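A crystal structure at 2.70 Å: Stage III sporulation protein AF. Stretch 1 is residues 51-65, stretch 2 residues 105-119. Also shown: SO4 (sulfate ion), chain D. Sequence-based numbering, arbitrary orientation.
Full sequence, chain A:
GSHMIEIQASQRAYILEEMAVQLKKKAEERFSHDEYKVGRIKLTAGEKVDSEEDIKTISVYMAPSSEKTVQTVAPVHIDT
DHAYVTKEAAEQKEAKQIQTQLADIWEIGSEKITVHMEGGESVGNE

Stretch 1, residues 51-65: SEEDIKTISVYMAPS
Stretch 2 (105-119) IWEIGSEKITVHMEG

The two stretches meet as neighbouring parallel strands, Ile-113 to His-116 beside the strand through Ile-58 to Met-62; their axes approach to 4.7 Å at 23°, and the contact buries 898 Å². Stretch 2 enters as the last residues of a helix. Trp-106 (chi1 -74°, chi2 -27°) points toward stretch 1, with CH2 4.1 Å from Val-60 CG2, which lies at the ring edge, and CZ3 4.1 Å from Ile-58 CG2. Glu-107 (phi/psi 49/63) ends the helix in a Schellman motif. Ile-108 (m, t) then turns back toward stretch 1, its CD1 3.8 Å from Glu-52 OE1.

A 3-10 segment, 110-112, leads into the strand. Lys-112, m at chi1 and extended beyond (t, t, t), carries its ammonium to a backbone acceptor: NZ donates to Ile-55 O at 3.0 Å. Its own carbonyl opens the ladder, Lys-112 O accepting a weak bond from Ile-58 N (3.0 Å, 121°).

Register follows as Ile-58/Ile-113, Ser-59/Thr-114, Val-60/Val-115 and Tyr-61/His-116, CA-CA 4.7-4.9 Å. As parallel strands require, Ile-58 and Val-60 bond to residues flanking their partners. Thr-114 N donates to Ile-58 O (2.9 Å, 159°) and Thr-114 O accepts from Val-60 N (2.9 Å); His-116 N donates to Val-60 O (2.6 Å) and His-116 O accepts from Met-62 N (3.0 Å).

Ile-113 (m, t) and Val-115 (t) share an apolar face with Ile-58 (m, t) and Val-60 (t); Ile-113 CG2 lies 4.2 Å from Val-60 CG2. Thr-114 (m) lies on the other face with Ser-59 (m), Tyr-61 and His-116. There the His-116 (chi1 -68°, chi2 -77°) and Tyr-61 (-65°, 79°) rings are nearly parallel, 16° apart, but slid to 4.7 Å between centroids, limiting overlap. Beyond the strand, Met-117 SD reaches Met-62 CB at 3.8 Å.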

ATOM      1  N   SER A  51      17.551  -3.191 -10.482  1.00 65.75           N
ATOM      2  CA  SER A  51      16.484  -2.483 -11.182  1.00 60.99           C
ATOM      3  C   SER A  51      15.186  -2.687 -10.417  1.00 60.63           C
ATOM      4  O   SER A  51      15.168  -3.286  -9.337  1.00 64.67           O
ATOM      5  CB  SER A  51      16.324  -2.991 -12.615  1.00 60.66           C
ATOM      6  OG  SER A  51      15.737  -4.284 -12.585  1.00 65.36           O
ATOM      7  N   GLU A  52      14.086  -2.220 -11.004  1.00 60.67           N
ATOM      8  CA  GLU A  52      12.770  -2.494 -10.443  1.00 61.35           C
ATOM      9  C   GLU A  52      12.475  -3.992 -10.454  1.00 63.65           C
ATOM     10  O   GLU A  52      11.849  -4.516  -9.517  1.00 60.44           O
ATOM     11  CB  GLU A  52      11.714  -1.724 -11.228  1.00 57.73           C
ATOM     12  CG  GLU A  52      11.448  -0.327 -10.722  1.00 57.35           C
ATOM     13  CD  GLU A  52      10.642   0.494 -11.705  1.00 66.83           C
ATOM     14  OE1 GLU A  52       9.428   0.205 -11.796  1.00 68.85           O
ATOM     15  OE2 GLU A  52      11.196   1.427 -12.361  1.00 71.98           O
ATOM     16  N   GLU A  53      12.960  -4.695 -11.487  1.00 64.20           N
ATOM     17  CA  GLU A  53      12.786  -6.142 -11.588  1.00 64.05           C
ATOM     18  C   GLU A  53      13.092  -6.843 -10.280  1.00 59.88           C
ATOM     19  O   GLU A  53      12.405  -7.805  -9.933  1.00 63.61           O
ATOM     20  CB  GLU A  53      13.676  -6.715 -12.701  1.00 61.34           C
ATOM     21  CG  GLU A  53      13.033  -6.726 -14.067  1.00 66.90           C
ATOM     22  CD  GLU A  53      12.967  -5.336 -14.721  1.00 71.26           C
ATOM     23  OE1 GLU A  53      12.272  -5.190 -15.759  1.00 74.57           O
ATOM     24  OE2 GLU A  53      13.619  -4.387 -14.222  1.00 70.30           O
ATOM     25  N   ASP A  54      14.097  -6.372  -9.539  1.00 59.43           N
ATOM     26  CA  ASP A  54      14.565  -7.077  -8.345  1.00 62.88           C
ATOM     27  C   ASP A  54      13.719  -6.841  -7.112  1.00 59.04           C
ATOM     28  O   ASP A  54      14.071  -7.362  -6.062  1.00 57.49           O
ATOM     29  CB  ASP A  54      15.999  -6.683  -7.993  1.00 62.14           C
ATOM     30  CG  ASP A  54      16.998  -7.162  -9.017  1.00 69.12           C
ATOM     31  OD1 ASP A  54      17.212  -8.395  -9.082  1.00 70.00           O
ATOM     32  OD2 ASP A  54      17.557  -6.302  -9.749  1.00 68.71           O
ATOM     33  N   ILE A  55      12.669  -6.031  -7.181  1.00 63.48           N
ATOM     34  CA  ILE A  55      11.802  -5.832  -6.026  1.00 56.49           C
ATOM     35  C   ILE A  55      10.950  -7.074  -5.863  1.00 58.86           C
ATOM     36  O   ILE A  55      10.244  -7.470  -6.798  1.00 56.57           O
ATOM     37  CB  ILE A  55      10.912  -4.598  -6.209  1.00 54.90           C
ATOM     38  CG1 ILE A  55      11.728  -3.310  -6.178  1.00 61.97           C
ATOM     39  CG2 ILE A  55       9.845  -4.552  -5.141  1.00 49.38           C
ATOM     40  CD1 ILE A  55      10.894  -2.070  -6.525  1.00 50.14           C
ATOM     41  N   LYS A  56      10.999  -7.681  -4.678  1.00 53.06           N
ATOM     42  CA  LYS A  56      10.187  -8.858  -4.402  1.00 53.40           C
ATOM     43  C   LYS A  56       8.782  -8.516  -3.902  1.00 51.63           C
ATOM     44  O   LYS A  56       7.834  -9.235  -4.227  1.00 53.38           O
ATOM     45  CB  LYS A  56      10.905  -9.760  -3.387  1.00 52.90           C
ATOM     46  CG  LYS A  56      12.128 -10.492  -3.963  1.00 65.62           C
ATOM     47  CD  LYS A  56      12.230 -11.959  -3.548  1.00 77.55           C
ATOM     48  CE  LYS A  56      13.488 -12.561  -4.168  1.00 83.55           C
ATOM     49  NZ  LYS A  56      13.907 -13.863  -3.529  1.00 87.01           N
ATOM     50  N   THR A  57       8.606  -7.468  -3.092  1.00 46.89           N
ATOM     51  CA  THR A  57       7.285  -7.146  -2.561  1.00 51.04           C
ATOM     52  C   THR A  57       7.190  -5.659  -2.268  1.00 50.29           C
ATOM     53  O   THR A  57       8.195  -4.950  -2.186  1.00 48.22           O
ATOM     54  CB  THR A  57       6.902  -7.887  -1.254  1.00 51.44           C
ATOM     55  OG1 THR A  57       7.653  -7.354  -0.154  1.00 52.38           O
ATOM     56  CG2 THR A  57       7.080  -9.377  -1.345  1.00 50.99           C
ATOM     57  N   ILE A  58       5.937  -5.207  -2.118  1.00 49.45           N
ATOM     58  CA  ILE A  58       5.559  -3.817  -1.922  1.00 47.54           C
ATOM     59  C   ILE A  58       4.306  -3.757  -1.067  1.00 52.63           C
ATOM     60  O   ILE A  58       3.217  -4.141  -1.518  1.00 52.24           O
ATOM     61  CB  ILE A  58       5.297  -3.096  -3.256  1.00 49.81           C
ATOM     62  CG1 ILE A  58       6.407  -3.380  -4.255  1.00 48.39           C
ATOM     63  CG2 ILE A  58       5.117  -1.615  -3.011  1.00 44.43           C
ATOM     64  CD1 ILE A  58       6.172  -2.861  -5.615  1.00 46.52           C
ATOM     65  N   SER A  59       4.445  -3.267   0.162  1.00 55.30           N
ATOM     66  CA  SER A  59       3.300  -3.040   1.027  1.00 55.68           C
ATOM     67  C   SER A  59       2.902  -1.565   1.024  1.00 53.84           C
ATOM     68  O   SER A  59       3.758  -0.679   1.131  1.00 53.23           O
ATOM     69  CB  SER A  59       3.614  -3.503   2.435  1.00 53.26           C
ATOM     70  OG  SER A  59       3.345  -4.885   2.513  1.00 66.24           O
ATOM     71  N   VAL A  60       1.597  -1.308   0.917  1.00 53.11           N
ATOM     72  CA  VAL A  60       1.069   0.053   0.886  1.00 58.12           C
ATOM     73  C   VAL A  60      -0.014   0.244   1.941  1.00 59.38           C
ATOM     74  O   VAL A  60      -0.974  -0.530   2.006  1.00 61.26           O
ATOM     75  CB  VAL A  60       0.509   0.423  -0.491  1.00 51.95           C
ATOM     76  CG1 VAL A  60       0.254   1.913  -0.527  1.00 54.88           C
ATOM     77  CG2 VAL A  60       1.473  -0.003  -1.589  1.00 49.47           C
ATOM     78  N   TYR A  61       0.123   1.298   2.732  1.00 59.68           N
ATOM     79  CA  TYR A  61      -0.802   1.610   3.809  1.00 64.55           C
ATOM     80  C   TYR A  61      -1.521   2.890   3.420  1.00 66.36           C
ATOM     81  O   TYR A  61      -0.878   3.933   3.256  1.00 61.53           O
ATOM     82  CB  TYR A  61      -0.047   1.739   5.143  1.00 69.40           C
ATOM     83  CG  TYR A  61       0.595   0.420   5.609  1.00 66.89           C
ATOM     84  CD1 TYR A  61       1.798  -0.027   5.068  1.00 63.76           C
ATOM     85  CD2 TYR A  61      -0.017  -0.381   6.563  1.00 63.13           C
ATOM     86  CE1 TYR A  61       2.371  -1.238   5.468  1.00 63.34           C
ATOM     87  CE2 TYR A  61       0.542  -1.575   6.960  1.00 68.73           C
ATOM     88  CZ  TYR A  61       1.740  -2.012   6.419  1.00 69.59           C
ATOM     89  OH  TYR A  61       2.286  -3.232   6.844  1.00 69.70           O
ATOM     90  N   MET A  62      -2.840   2.795   3.225  1.00 71.66           N
ATOM     91  CA  MET A  62      -3.641   3.870   2.650  1.00 76.14           C
ATOM     92  C   MET A  62      -4.337   4.635   3.760  1.00 80.05           C
ATOM     93  O   MET A  62      -4.877   4.029   4.686  1.00 84.62           O
ATOM     94  CB  MET A  62      -4.673   3.315   1.674  1.00 78.90           C
ATOM     95  CG  MET A  62      -4.091   2.933   0.313  1.00 75.21           C
ATOM     96  SD  MET A  62      -2.815   4.030  -0.333  1.00 72.94           S
ATOM     97  CE  MET A  62      -3.817   5.399  -0.937  1.00 80.15           C
ATOM     98  N   ALA A  63      -4.341   5.902   3.654  1.00 84.33           N
ATOM     99  CA  ALA A  63      -4.710   6.790   4.747  1.00 90.60           C
ATOM    100  C   ALA A  63      -6.143   7.284   4.605  1.00 95.08           C
ATOM    101  O   ALA A  63      -6.671   7.364   3.492  1.00 96.20           O
ATOM    102  CB  ALA A  63      -3.763   7.989   4.795  1.00 93.86           C
ATOM    103  N   PRO A  64      -6.782   7.642   5.725  1.00100.84           N
ATOM    104  CA  PRO A  64      -8.178   8.115   5.648  1.00103.97           C
ATOM    105  C   PRO A  64      -8.349   9.421   4.879  1.00102.97           C
ATOM    106  O   PRO A  64      -9.282   9.536   4.076  1.00101.96           O
ATOM    107  CB  PRO A  64      -8.568   8.271   7.125  1.00102.96           C
ATOM    108  CG  PRO A  64      -7.263   8.491   7.837  1.00103.36           C
ATOM    109  CD  PRO A  64      -6.286   7.615   7.114  1.00100.84           C
ATOM    110  N   SER A  65      -7.478  10.408   5.121  1.00102.36           N
ATOM    111  CA  SER A  65      -7.524  11.739   4.496  1.00104.92           C
ATOM    112  C   SER A  65      -8.830  12.486   4.797  1.00105.21           C
ATOM    113  O   SER A  65      -9.287  13.310   3.999  1.00108.48           O
ATOM    114  CB  SER A  65      -7.265  11.666   2.983  1.00104.72           C
ATOM    115  OG  SER A  65      -8.462  11.687   2.218  1.00106.73           O
ATOM    116  N   ILE A 105      -0.392   2.260 -12.469  1.00 45.12           N
ATOM    117  CA  ILE A 105       0.482   3.430 -12.358  1.00 47.11           C
ATOM    118  C   ILE A 105       1.949   3.026 -12.453  1.00 51.64           C
ATOM    119  O   ILE A 105       2.740   3.644 -13.181  1.00 51.57           O
ATOM    120  CB  ILE A 105       0.230   4.156 -11.029  1.00 49.67           C
ATOM    121  CG1 ILE A 105      -1.175   4.716 -10.975  1.00 52.37           C
ATOM    122  CG2 ILE A 105       1.268   5.268 -10.839  1.00 50.96           C
ATOM    123  CD1 ILE A 105      -1.570   5.179  -9.586  1.00 60.79           C
ATOM    124  N   TRP A 106       2.343   2.000 -11.681  1.00 43.71           N
ATOM    125  CA  TRP A 106       3.735   1.645 -11.559  1.00 43.64           C
ATOM    126  C   TRP A 106       4.206   0.702 -12.652  1.00 47.88           C
ATOM    127  O   TRP A 106       5.415   0.428 -12.734  1.00 49.85           O
ATOM    128  CB  TRP A 106       3.953   0.988 -10.215  1.00 49.21           C
ATOM    129  CG  TRP A 106       3.932   1.903  -9.077  1.00 49.98           C
ATOM    130  CD1 TRP A 106       4.238   3.240  -9.073  1.00 50.39           C
ATOM    131  CD2 TRP A 106       3.598   1.556  -7.738  1.00 44.53           C
ATOM    132  NE1 TRP A 106       4.113   3.737  -7.791  1.00 49.05           N
ATOM    133  CE2 TRP A 106       3.726   2.717  -6.957  1.00 44.82           C
ATOM    134  CE3 TRP A 106       3.176   0.379  -7.128  1.00 44.74           C
ATOM    135  CZ2 TRP A 106       3.459   2.729  -5.588  1.00 45.79           C
ATOM    136  CZ3 TRP A 106       2.921   0.393  -5.771  1.00 44.52           C
ATOM    137  CH2 TRP A 106       3.058   1.558  -5.019  1.00 42.58           C
ATOM    138  N   GLU A 107       3.287   0.202 -13.468  1.00 47.76           N
ATOM    139  CA  GLU A 107       3.565  -0.823 -14.467  1.00 52.06           C
ATOM    140  C   GLU A 107       4.330  -1.977 -13.827  1.00 52.22           C
ATOM    141  O   GLU A 107       5.472  -2.284 -14.163  1.00 53.25           O
ATOM    142  CB  GLU A 107       4.293  -0.243 -15.672  1.00 52.38           C
ATOM    143  CG  GLU A 107       3.562   0.944 -16.269  1.00 53.78           C
ATOM    144  CD  GLU A 107       3.906   1.164 -17.728  1.00 54.94           C
ATOM    145  OE1 GLU A 107       3.116   0.674 -18.577  1.00 53.25           O
ATOM    146  OE2 GLU A 107       4.943   1.817 -18.025  1.00 49.73           O
ATOM    147  N   ILE A 108       3.650  -2.601 -12.869  1.00 50.83           N
ATOM    148  CA  ILE A 108       4.158  -3.717 -12.084  1.00 54.39           C
ATOM    149  C   ILE A 108       2.995  -4.637 -11.744  1.00 50.03           C
ATOM    150  O   ILE A 108       1.921  -4.155 -11.346  1.00 51.78           O
ATOM    151  CB  ILE A 108       4.844  -3.238 -10.787  1.00 52.18           C
ATOM    152  CG1 ILE A 108       6.184  -2.594 -11.085  1.00 51.58           C
ATOM    153  CG2 ILE A 108       5.036  -4.372  -9.831  1.00 46.36           C
ATOM    154  CD1 ILE A 108       6.590  -1.576 -10.041  1.00 50.18           C
ATOM    155  N   GLY A 109       3.213  -5.930 -11.863  1.00 48.92           N
ATOM    156  CA  GLY A 109       2.128  -6.879 -11.652  1.00 50.82           C
ATOM    157  C   GLY A 109       1.598  -6.819 -10.237  1.00 49.56           C
ATOM    158  O   GLY A 109       2.349  -6.697  -9.263  1.00 45.14           O
ATOM    159  N   SER A 110       0.272  -6.867 -10.117  1.00 51.92           N
ATOM    160  CA  SER A 110      -0.344  -6.777  -8.805  1.00 52.06           C
ATOM    161  C   SER A 110       0.012  -7.955  -7.889  1.00 53.82           C
ATOM    162  O   SER A 110      -0.344  -7.910  -6.704  1.00 56.51           O
ATOM    163  CB  SER A 110      -1.856  -6.684  -8.952  1.00 45.64           C
ATOM    164  OG  SER A 110      -2.329  -7.903  -9.479  1.00 44.91           O
ATOM    165  N   GLU A 111       0.682  -9.009  -8.368  1.00 52.86           N
ATOM    166  CA  GLU A 111       1.024 -10.078  -7.430  1.00 53.00           C
ATOM    167  C   GLU A 111       1.983  -9.584  -6.362  1.00 48.55           C
ATOM    168  O   GLU A 111       1.983 -10.121  -5.257  1.00 56.48           O
ATOM    169  CB  GLU A 111       1.626 -11.270  -8.181  1.00 53.58           C
ATOM    170  CG  GLU A 111       3.064 -11.005  -8.500  1.00 56.80           C
ATOM    171  CD  GLU A 111       3.264 -10.620  -9.947  1.00 59.29           C
ATOM    172  OE1 GLU A 111       2.475  -9.763 -10.428  1.00 53.46           O
ATOM    173  OE2 GLU A 111       4.256 -11.119 -10.576  1.00 65.85           O
ATOM    174  N   LYS A 112       2.796  -8.583  -6.676  1.00 48.62           N
ATOM    175  CA  LYS A 112       3.810  -8.050  -5.787  1.00 48.90           C
ATOM    176  C   LYS A 112       3.299  -6.988  -4.836  1.00 49.46           C
ATOM    177  O   LYS A 112       4.112  -6.407  -4.104  1.00 52.34           O
ATOM    178  CB  LYS A 112       4.965  -7.442  -6.585  1.00 45.23           C
ATOM    179  CG  LYS A 112       5.884  -8.421  -7.272  1.00 53.15           C
ATOM    180  CD  LYS A 112       7.057  -7.672  -7.924  1.00 56.10           C
ATOM    181  CE  LYS A 112       7.905  -8.612  -8.778  1.00 60.74           C
ATOM    182  NZ  LYS A 112       9.034  -7.887  -9.462  1.00 63.65           N
ATOM    183  N   ILE A 113       2.009  -6.675  -4.838  1.00 49.90           N
ATOM    184  CA  ILE A 113       1.519  -5.513  -4.105  1.00 52.74           C
ATOM    185  C   ILE A 113       0.518  -5.964  -3.067  1.00 54.98           C
ATOM    186  O   ILE A 113      -0.510  -6.568  -3.406  1.00 59.91           O
ATOM    187  CB  ILE A 113       0.889  -4.444  -5.023  1.00 53.74           C
ATOM    188  CG1 ILE A 113       1.810  -4.088  -6.202  1.00 53.34           C
ATOM    189  CG2 ILE A 113       0.537  -3.195  -4.233  1.00 50.20           C
ATOM    190  CD1 ILE A 113       1.169  -3.117  -7.246  1.00 46.60           C
ATOM    191  N   THR A 114       0.798  -5.654  -1.812  1.00 52.53           N
ATOM    192  CA  THR A 114      -0.180  -5.788  -0.746  1.00 60.85           C
ATOM    193  C   THR A 114      -0.699  -4.404  -0.433  1.00 59.03           C
ATOM    194  O   THR A 114       0.092  -3.469  -0.312  1.00 60.37           O
ATOM    195  CB  THR A 114       0.415  -6.431   0.514  1.00 60.92           C
ATOM    196  OG1 THR A 114       1.088  -7.647   0.163  1.00 64.95           O
ATOM    197  CG2 THR A 114      -0.690  -6.749   1.540  1.00 64.21           C
ATOM    198  N   VAL A 115      -2.009  -4.273  -0.281  1.00 63.01           N
ATOM    199  CA  VAL A 115      -2.619  -2.997   0.076  1.00 64.17           C
ATOM    200  C   VAL A 115      -3.227  -3.166   1.456  1.00 63.43           C
ATOM    201  O   VAL A 115      -4.160  -3.960   1.630  1.00 67.48           O
ATOM    202  CB  VAL A 115      -3.680  -2.556  -0.948  1.00 57.77           C
ATOM    203  CG1 VAL A 115      -4.382  -1.286  -0.473  1.00 62.89           C
ATOM    204  CG2 VAL A 115      -3.067  -2.357  -2.304  1.00 49.00           C
ATOM    205  N   HIS A 116      -2.709  -2.427   2.436  1.00 62.05           N
ATOM    206  CA  HIS A 116      -3.269  -2.419   3.785  1.00 68.39           C
ATOM    207  C   HIS A 116      -4.155  -1.189   3.959  1.00 70.93           C
ATOM    208  O   HIS A 116      -3.727  -0.053   3.721  1.00 71.22           O
ATOM    209  CB  HIS A 116      -2.167  -2.464   4.850  1.00 69.95           C
ATOM    210  CG  HIS A 116      -1.423  -3.767   4.900  1.00 65.80           C
ATOM    211  ND1 HIS A 116      -1.946  -4.903   5.481  1.00 70.93           N
ATOM    212  CD2 HIS A 116      -0.209  -4.120   4.417  1.00 65.14           C
ATOM    213  CE1 HIS A 116      -1.086  -5.899   5.358  1.00 69.27           C
ATOM    214  NE2 HIS A 116      -0.020  -5.450   4.719  1.00 68.41           N
ATOM    215  N   MET A 117      -5.392  -1.423   4.370  1.00 81.24           N
ATOM    216  CA  MET A 117      -6.437  -0.409   4.327  1.00 85.66           C
ATOM    217  C   MET A 117      -6.663   0.182   5.717  1.00 95.04           C
ATOM    218  O   MET A 117      -7.720   0.031   6.326  1.00 97.68           O
ATOM    219  CB  MET A 117      -7.725  -1.013   3.777  1.00 87.50           C
ATOM    220  CG  MET A 117      -8.157  -0.494   2.416  1.00 91.17           C
ATOM    221  SD  MET A 117      -7.799   1.246   2.145  1.00 91.48           S
ATOM    222  CE  MET A 117      -8.612   1.987   3.574  1.00 97.58           C
ATOM    223  N   GLU A 118      -5.652   0.872   6.225  1.00 99.15           N
ATOM    224  CA  GLU A 118      -5.807   1.414   7.564  1.00101.02           C
ATOM    225  C   GLU A 118      -6.664   2.675   7.505  1.00103.41           C
ATOM    226  O   GLU A 118      -6.744   3.356   6.475  1.00 99.01           O
ATOM    227  CB  GLU A 118      -4.444   1.671   8.216  1.00106.04           C
ATOM    228  CG  GLU A 118      -4.071   0.670   9.361  1.00106.50           C
ATOM    229  CD  GLU A 118      -5.076   0.595  10.535  1.00111.08           C
ATOM    230  OE1 GLU A 118      -6.267   0.965  10.387  1.00111.59           O
ATOM    231  OE2 GLU A 118      -4.656   0.154  11.632  1.00113.11           O
ATOM    232  N   GLY A 119      -7.339   2.964   8.615  1.00106.23           N
ATOM    233  CA  GLY A 119      -8.553   3.748   8.515  1.00108.05           C
ATOM    234  C   GLY A 119      -9.687   2.918   7.958  1.00106.15           C
ATOM    235  O   GLY A 119     -10.617   3.467   7.347  1.00106.48           O
TER
HETATM  236  S   SO4 D 302      17.441 -13.565  -4.473  1.00105.00           S
HETATM  237  O1  SO4 D 302      18.584 -14.489  -4.375  1.00 90.42           O
HETATM  238  O2  SO4 D 302      17.118 -13.081  -3.122  1.00 84.16           O
HETATM  239  O3  SO4 D 302      16.259 -14.244  -5.038  1.00 93.94           O
HETATM  240  O4  SO4 D 302      17.801 -12.433  -5.348  1.00 89.97           O